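RNA N6-adenosine-methyltransferase METTL16,RNA N6-adenosine-methyltransferase METTL16 (Homo sapiens, PDB 6M1U) methylates adenosine at N6 in RNA, including U6 small nuclear RNA, and carries a vertebrate conserved region that probably contributes to RNA binding. Local coordinates at residues T35-I38 and E39-L42. Numbering follows the deposited sequence.
Sequences TTWI and EKIL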
loop_
_atom_site.group_PDB
_atom_site.type_symbol
_atom_site.label_atom_id
_atom_site.label_comp_id
_atom_site.label_asym_id
_atom_site.label_seq_id
_atom_site.Cartn_x
_atom_site.Cartn_y
_atom_site.Cartn_z
ATOM N N THR A 35 -6.187 -0.166 2.669
ATOM C CA THR A 35 -5.212 0.751 3.255
ATOM C C THR A 35 -4.687 0.236 4.586
ATOM O O THR A 35 -3.470 0.217 4.817
ATOM C CB THR A 35 -5.834 2.129 3.440
ATOM O OG1 THR A 35 -6.153 2.684 2.151
ATOM C CG2 THR A 35 -4.871 3.040 4.186
ATOM N N THR A 36 -5.584 -0.203 5.473
ATOM C CA THR A 36 -5.102 -0.707 6.754
ATOM C C THR A 36 -4.316 -2.007 6.605
ATOM O O THR A 36 -3.561 -2.356 7.519
ATOM C CB THR A 36 -6.248 -0.924 7.736
ATOM O OG1 THR A 36 -6.958 -2.093 7.343
ATOM C CG2 THR A 36 -7.208 0.252 7.746
ATOM N N TRP A 37 -4.474 -2.736 5.486
ATOM C CA TRP A 37 -3.577 -3.859 5.238
ATOM C C TRP A 37 -2.229 -3.381 4.717
ATOM O O TRP A 37 -1.186 -3.939 5.083
ATOM C CB TRP A 37 -4.190 -4.859 4.265
ATOM C CG TRP A 37 -5.116 -5.846 4.899
ATOM C CD1 TRP A 37 -6.466 -5.997 4.652
ATOM C CD2 TRP A 37 -4.783 -6.827 5.888
ATOM N NE1 TRP A 37 -6.987 -7.019 5.435
ATOM C CE2 TRP A 37 -5.974 -7.543 6.194
ATOM C CE3 TRP A 37 -3.597 -7.184 6.541
ATOM C CZ2 TRP A 37 -6.001 -8.573 7.124
ATOM C CZ3 TRP A 37 -3.638 -8.218 7.467
ATOM C CH2 TRP A 37 -4.825 -8.891 7.749
ATOM N N ILE A 38 -2.209 -2.352 3.870
ATOM C CA ILE A 38 -0.920 -1.754 3.525
ATOM C C ILE A 38 -0.240 -1.195 4.779
ATOM O O ILE A 38 0.977 -1.334 4.962
ATOM C CB ILE A 38 -1.089 -0.678 2.438
ATOM C CG1 ILE A 38 -1.613 -1.303 1.152
ATOM C CG2 ILE A 38 0.232 -0.066 2.120
ATOM C CD1 ILE A 38 -2.108 -0.290 0.145
ATOM N N GLU A 39 -1.022 -0.596 5.688
ATOM C CA GLU A 39 -0.441 -0.078 6.926
ATOM C C GLU A 39 0.169 -1.201 7.749
ATOM O O GLU A 39 1.254 -1.042 8.320
ATOM C CB GLU A 39 -1.502 0.668 7.731
ATOM C CG GLU A 39 -1.880 2.016 7.153
ATOM C CD GLU A 39 -3.100 2.652 7.816
ATOM O OE1 GLU A 39 -3.870 1.965 8.527
ATOM O OE2 GLU A 39 -3.286 3.870 7.616
ATOM N N LYS A 40 -0.494 -2.362 7.787
ATOM C CA LYS A 40 0.082 -3.522 8.458
ATOM C C LYS A 40 1.387 -3.948 7.784
ATOM O O LYS A 40 2.389 -4.214 8.454
ATOM C CB LYS A 40 -0.934 -4.668 8.459
ATOM C CG LYS A 40 -0.870 -5.576 9.679
ATOM C CD LYS A 40 0.166 -6.663 9.522
ATOM C CE LYS A 40 0.640 -7.135 10.892
ATOM N NZ LYS A 40 1.303 -8.487 10.820
ATOM N N ILE A 41 1.399 -3.988 6.455
ATOM C CA ILE A 41 2.576 -4.453 5.731
ATOM C C ILE A 41 3.756 -3.521 5.964
ATOM O O ILE A 41 4.909 -3.964 6.091
ATOM C CB ILE A 41 2.241 -4.570 4.234
ATOM C CG1 ILE A 41 1.270 -5.727 4.013
ATOM C CG2 ILE A 41 3.535 -4.643 3.394
ATOM C CD1 ILE A 41 0.542 -5.641 2.742
ATOM N N LEU A 42 3.493 -2.211 5.991
ATOM C CA LEU A 42 4.578 -1.247 6.130
ATOM C C LEU A 42 5.140 -1.277 7.536
ATOM O O LEU A 42 6.362 -1.355 7.706
ATOM C CB LEU A 42 4.117 0.168 5.758
ATOM C CG LEU A 42 3.712 0.313 4.286
ATOM C CD1 LEU A 42 3.131 1.682 3.961
ATOM C CD2 LEU A 42 4.879 0.008 3.399
#
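With CG set anti to its own carbonyl carbon (chi1 -73°) and the chain extended beyond it (chi2 170°), Glu39 runs back one helical turn alongside Thr35 and Thr36. The Glu39 side chain passes both threonine side chains at a slant: OE2 lies 3.9 Å from Thr35 CG2, the methyl held anti to the backbone N, while OE1 lies 3.4 Å from Thr36 CA. These are van der Waals approaches; the charge itself is met by Arg51 of strand 48-52, which forms a salt bridge through NE to OE2. On another side of the helix Ile38 and Leu42 lie alongside each other, pointing the same way, with Ile38 CG2 3.9 Å from Leu42 CD1. This i to i+4 pair belongs to the face of amphipathic helix 30-44 that packs on the five-stranded antiparallel sheet, where both residues touch Ile114 and Leu61. Backbone i to i+4 hydrogen bonds set the spacing: Glu39 N to Thr35 O at 2.7 Å, Leu42 N to Ile38 O at 2.9 Å, and likewise Ile41 N to Trp37 O. The Lys40 N to Thr36 O bond is longer, at 3.1 Å, its donor 45° out of the carbonyl plane. Lys40 CB also meets the Trp37 ring obliquely, 4.1 Å from CE3; beyond CB the lysine chain bends away and its NZ forms a salt bridge with Asp44, whereas Trp37 NE1 hydrogen-bonds to Leu16 O in helix 10-20.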